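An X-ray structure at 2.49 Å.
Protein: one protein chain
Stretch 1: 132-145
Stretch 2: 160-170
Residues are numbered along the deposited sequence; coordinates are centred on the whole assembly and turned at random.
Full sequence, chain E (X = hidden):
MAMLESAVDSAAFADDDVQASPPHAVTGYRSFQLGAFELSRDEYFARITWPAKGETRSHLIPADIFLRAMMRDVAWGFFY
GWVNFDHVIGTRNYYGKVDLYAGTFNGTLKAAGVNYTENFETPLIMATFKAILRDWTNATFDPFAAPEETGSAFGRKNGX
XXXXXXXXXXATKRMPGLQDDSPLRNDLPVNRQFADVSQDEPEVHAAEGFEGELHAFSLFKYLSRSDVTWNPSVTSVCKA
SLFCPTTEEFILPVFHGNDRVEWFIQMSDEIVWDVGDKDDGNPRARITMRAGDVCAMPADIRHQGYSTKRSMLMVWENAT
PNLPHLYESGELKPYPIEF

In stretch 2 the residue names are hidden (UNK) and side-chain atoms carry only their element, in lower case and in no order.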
# COMPACT_ATOMS: atom_id res chain seq x y z
N ILE E 132 13.09 3.95 17.32
CA ILE E 132 11.78 4.16 16.70
C ILE E 132 10.94 2.87 16.73
O ILE E 132 9.78 2.90 17.14
CB ILE E 132 11.91 4.72 15.26
CG1 ILE E 132 12.47 6.15 15.30
CG2 ILE E 132 10.55 4.72 14.56
CD1 ILE E 132 12.92 6.66 13.96
N LEU E 133 11.52 1.75 16.31
CA LEU E 133 10.81 0.47 16.37
C LEU E 133 10.32 0.21 17.79
O LEU E 133 9.16 -0.14 18.00
CB LEU E 133 11.70 -0.69 15.91
CG LEU E 133 12.09 -0.78 14.44
CD1 LEU E 133 13.23 -1.80 14.25
CD2 LEU E 133 10.88 -1.14 13.58
N ARG E 134 11.21 0.38 18.76
CA ARG E 134 10.86 0.14 20.15
C ARG E 134 9.63 0.94 20.53
O ARG E 134 8.67 0.40 21.07
CB ARG E 134 12.04 0.50 21.07
CG ARG E 134 11.91 -0.01 22.50
CD ARG E 134 13.15 0.32 23.33
NE ARG E 134 13.08 -0.26 24.67
CZ ARG E 134 13.85 -1.25 25.12
NH1 ARG E 134 14.80 -1.78 24.35
NH2 ARG E 134 13.69 -1.71 26.36
N ASP E 135 9.66 2.23 20.22
CA ASP E 135 8.57 3.11 20.63
C ASP E 135 7.27 2.92 19.84
O ASP E 135 6.18 2.95 20.41
CB ASP E 135 9.03 4.57 20.62
CG ASP E 135 8.01 5.50 21.26
OD1 ASP E 135 7.85 5.46 22.50
OD2 ASP E 135 7.35 6.27 20.52
N TRP E 136 7.36 2.71 18.52
CA TRP E 136 6.16 2.68 17.68
C TRP E 136 5.54 1.28 17.51
O TRP E 136 4.44 1.14 16.95
CB TRP E 136 6.45 3.29 16.31
CG TRP E 136 6.86 4.73 16.37
CD1 TRP E 136 6.99 5.50 17.49
CD2 TRP E 136 7.20 5.58 15.26
NE1 TRP E 136 7.38 6.76 17.15
CE2 TRP E 136 7.52 6.84 15.79
CE3 TRP E 136 7.25 5.38 13.88
CZ2 TRP E 136 7.90 7.91 14.98
CZ3 TRP E 136 7.63 6.44 13.08
CH2 TRP E 136 7.94 7.69 13.63
N THR E 137 6.24 0.26 18.00
CA THR E 137 5.71 -1.08 17.92
C THR E 137 5.01 -1.50 19.20
O THR E 137 5.64 -1.75 20.22
CB THR E 137 6.79 -2.10 17.58
OG1 THR E 137 7.51 -1.67 16.41
CG2 THR E 137 6.16 -3.47 17.32
N ASN E 138 3.69 -1.59 19.13
CA ASN E 138 2.86 -1.98 20.25
C ASN E 138 2.92 -3.47 20.45
O ASN E 138 3.38 -4.19 19.57
CB ASN E 138 1.42 -1.55 19.98
CG ASN E 138 1.30 -0.07 19.75
OD1 ASN E 138 1.95 0.73 20.44
ND2 ASN E 138 0.50 0.32 18.77
N ALA E 139 2.43 -3.92 21.60
CA ALA E 139 2.56 -5.32 22.02
C ALA E 139 1.74 -6.24 21.13
O ALA E 139 1.84 -7.46 21.22
CB ALA E 139 2.12 -5.48 23.46
N THR E 140 0.97 -5.63 20.25
CA THR E 140 -0.04 -6.32 19.50
C THR E 140 0.42 -6.54 18.04
O THR E 140 -0.27 -7.16 17.24
CB THR E 140 -1.34 -5.49 19.58
OG1 THR E 140 -2.50 -6.34 19.53
CG2 THR E 140 -1.38 -4.46 18.49
N PHE E 141 1.62 -6.05 17.72
CA PHE E 141 2.11 -6.03 16.35
C PHE E 141 3.57 -6.50 16.22
O PHE E 141 4.47 -5.95 16.86
CB PHE E 141 1.96 -4.62 15.77
CG PHE E 141 2.40 -4.48 14.33
CD1 PHE E 141 1.60 -4.96 13.30
CD2 PHE E 141 3.59 -3.84 14.01
CE1 PHE E 141 1.99 -4.83 11.96
CE2 PHE E 141 3.98 -3.71 12.68
CZ PHE E 141 3.18 -4.21 11.65
N ASP E 142 3.79 -7.50 15.38
CA ASP E 142 5.12 -8.03 15.12
C ASP E 142 5.51 -7.71 13.68
O ASP E 142 5.05 -8.36 12.75
CB ASP E 142 5.12 -9.54 15.36
CG ASP E 142 6.36 -10.24 14.81
OD1 ASP E 142 7.38 -9.58 14.52
OD2 ASP E 142 6.31 -11.47 14.68
N PRO E 143 6.38 -6.70 13.50
CA PRO E 143 6.85 -6.18 12.21
C PRO E 143 7.58 -7.21 11.34
O PRO E 143 7.82 -6.96 10.16
CB PRO E 143 7.85 -5.08 12.61
CG PRO E 143 7.64 -4.85 14.05
CD PRO E 143 7.11 -6.11 14.63
N PHE E 144 7.94 -8.36 11.93
CA PHE E 144 8.68 -9.39 11.21
C PHE E 144 7.78 -10.50 10.65
O PHE E 144 8.26 -11.45 10.02
CB PHE E 144 9.70 -10.01 12.14
CG PHE E 144 11.12 -9.72 11.76
CD1 PHE E 144 12.05 -9.38 12.73
CD2 PHE E 144 11.53 -9.83 10.45
CE1 PHE E 144 13.35 -9.13 12.39
CE2 PHE E 144 12.85 -9.59 10.10
CZ PHE E 144 13.75 -9.24 11.07
N ALA E 145 6.48 -10.39 10.87
CA ALA E 145 5.55 -11.44 10.49
C ALA E 145 4.60 -10.99 9.39
O ALA E 145 4.42 -9.79 9.17
CB ALA E 145 4.76 -11.88 11.70
N UNK E 160 4.91 -2.73 24.48
CA UNK E 160 6.09 -2.89 23.66
C UNK E 160 6.06 -4.31 23.12
O UNK E 160 5.26 -5.14 23.57
o UNK E 160 9.39 -1.99 26.24
c UNK E 160 7.36 -2.66 24.50
c UNK E 160 7.74 -1.20 24.68
c UNK E 160 8.95 -1.01 25.59
o UNK E 160 9.47 0.12 25.66
N UNK E 161 6.93 -4.59 22.15
CA UNK E 161 7.10 -5.96 21.67
C UNK E 161 8.58 -6.24 21.45
O UNK E 161 8.99 -6.59 20.34
c UNK E 161 5.92 -7.62 20.18
o UNK E 161 5.25 -7.97 19.21
n UNK E 161 6.32 -8.47 21.12
c UNK E 161 6.32 -6.18 20.38
N UNK E 162 9.37 -6.06 22.50
CA UNK E 162 10.83 -6.22 22.45
C UNK E 162 11.23 -7.58 21.89
O UNK E 162 12.22 -7.70 21.17
c UNK E 162 11.43 -6.07 23.84
c UNK E 162 11.45 -3.60 23.76
c UNK E 162 11.06 -4.79 24.60
c UNK E 162 11.74 -4.73 25.97
N UNK E 163 10.45 -8.61 22.25
CA UNK E 163 10.78 -9.96 21.83
C UNK E 163 10.72 -10.11 20.32
O UNK E 163 11.43 -10.95 19.75
c UNK E 163 11.50 -11.19 24.51
o UNK E 163 12.05 -12.32 24.42
c UNK E 163 10.04 -11.04 24.06
c UNK E 163 9.88 -10.99 22.52
o UNK E 163 12.10 -10.17 24.95
N UNK E 164 9.91 -9.31 19.65
CA UNK E 164 9.80 -9.42 18.20
C UNK E 164 10.79 -8.54 17.47
O UNK E 164 11.25 -8.90 16.39
c UNK E 164 8.38 -9.14 17.72
s UNK E 164 7.23 -10.37 18.29
N UNK E 165 11.12 -7.39 18.04
CA UNK E 165 12.04 -6.49 17.36
C UNK E 165 13.50 -6.68 17.75
O UNK E 165 14.39 -6.25 17.03
c UNK E 165 10.24 -4.79 16.90
c UNK E 165 11.62 -5.02 17.52
c UNK E 165 11.62 -3.14 19.21
c UNK E 165 11.61 -4.63 18.99
N UNK E 166 13.77 -7.32 18.89
CA UNK E 166 15.16 -7.60 19.27
C UNK E 166 15.43 -9.10 19.24
O UNK E 166 15.71 -9.71 20.27
c UNK E 166 15.49 -7.08 20.67
c UNK E 166 15.16 -5.64 20.95
c UNK E 166 15.55 -5.25 22.37
o UNK E 166 16.71 -5.48 22.74
o UNK E 166 14.68 -4.75 23.12
N UNK E 167 15.33 -9.70 18.07
CA UNK E 167 15.63 -11.11 17.98
C UNK E 167 17.14 -11.31 18.01
O UNK E 167 17.86 -10.84 17.13
c UNK E 167 12.54 -11.93 15.93
n UNK E 167 9.03 -13.06 15.71
c UNK E 167 10.11 -12.27 15.65
c UNK E 167 14.95 -11.74 16.76
n UNK E 167 9.98 -11.01 15.28
n UNK E 167 11.32 -12.74 15.97
c UNK E 167 13.51 -12.25 17.06
N UNK E 168 17.63 -11.95 19.06
CA UNK E 168 19.05 -12.25 19.18
C UNK E 168 19.35 -13.49 18.37
O UNK E 168 18.64 -14.50 18.47
c UNK E 168 23.54 -13.38 21.33
c UNK E 168 21.34 -14.10 20.73
c UNK E 168 22.67 -14.39 20.95
c UNK E 168 19.42 -12.49 20.64
c UNK E 168 21.75 -11.81 21.26
c UNK E 168 20.86 -12.80 20.87
c UNK E 168 23.08 -12.09 21.48
N UNK E 169 20.39 -13.43 17.55
CA UNK E 169 20.75 -14.57 16.71
C UNK E 169 22.24 -14.87 16.82
O UNK E 169 23.07 -14.00 16.61
c UNK E 169 20.38 -14.30 15.25
c UNK E 169 17.03 -11.45 12.91
c UNK E 169 18.89 -13.96 15.00
n UNK E 169 17.35 -12.58 13.57
c UNK E 169 18.72 -13.08 13.74
n UNK E 169 15.75 -11.10 12.82
n UNK E 169 17.96 -10.68 12.36
N UNK E 170 22.58 -16.11 17.15
CA UNK E 170 23.97 -16.53 17.02
C UNK E 170 24.34 -16.55 15.53
O UNK E 170 23.64 -17.15 14.73
c UNK E 170 24.22 -17.93 17.60
c UNK E 170 24.28 -19.29 19.75
c UNK E 170 24.13 -17.92 19.12
c UNK E 170 25.59 -18.46 17.16
O HOH W 1 8.31 -2.15 21.06

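Position 160 carries three side-chain carbons in a row, the third bearing two oxygens, one of them near R134. That is a glutamate, E160. CA-to-CB points away from stretch 1, but the end of the chain comes nearer, and OE2 lies 3.8 Å from R134 NE in a long salt bridge. Its backbone O sits 3.1 Å from A139 CA, a CA-H...O contact.

Position 161 has two carbons, the second carrying one oxygen and one nitrogen. It points toward stretch 1, and its CB lies 3.6 Å from N138 O. This is an asparagine, N161. It holds the N-cap position of the short helix that follows, but its side chain makes no capping bond. The amide is probably turned over in the model.

Position 162 shows four carbons forked at the second, with its end against the R134 guanidinium. It is a leucine, L162. One methyl, CD1, is 3.6 Å from R134 NH2, and CD2 lies over one face of the guanidinium.

Position 163 again has three carbons with two oxygens on the third, and is out of reach of stretch 1. It is a glutamate, E163.

Position 164 has one carbon and then a sulfur. It points toward stretch 1, with CB 3.4 Å from D142 OD1. It is a cysteine, C164. Its backbone O approaches the edge of the F144 ring, 3.8 Å from F144 CD1.

Position 165 has four carbons forked at the first, one arm two carbons long, and touches L133, R134 and P143. This is an isoleucine, I165. CD1 ends the long arm 3.5 Å from R134 CA and 4.1 Å from L133 CB. CG2, the short arm, lies 3.9 Å from P143 CG.

Position 166 has three carbons and two terminal oxygens, one close to R134. It is a glutamate, E166. Here the helix geometry ends. OE1 forms a salt bridge with R134 NH1 at 3.2 Å.

Position 167 has three carbons, a nitrogen, and a carbon carrying two more nitrogens, which face the D142 carboxylate. It is an arginine, R167. NH1 donates to D142 OD1 at 3.1 Å, nearly straight. NH2 donates to D142 OD2 at 3.3 Å, a weak bond.

Position 168 has one carbon and a six-carbon ring, and does not reach stretch 1. It is a phenylalanine, F168.

Position 169 has the same atoms as R167, its end near the F144 ring. It is an arginine, R169. NH2 is 3.1 Å from F144 CE1, with the ring atom near the guanidinium plane.

Position 170 has four carbons forked at the first, one arm two carbons long, without contact here. It is an isoleucine, I170.

The contact pairs charge with a small apolar patch. R134 meets two acids, E160 and E166, while D142 takes R167 in a two-pronged salt bridge. D142 OD1 also accepts from F144 N at 2.9 Å. I165 packs on L133 and P143. Water 1 donates to R134 O at 2.6 Å and T137 O at 2.8 Å, and accepts from N161 N at 3.0 Å.

Stretch 2, residues 160-170: ENLECIERFRI
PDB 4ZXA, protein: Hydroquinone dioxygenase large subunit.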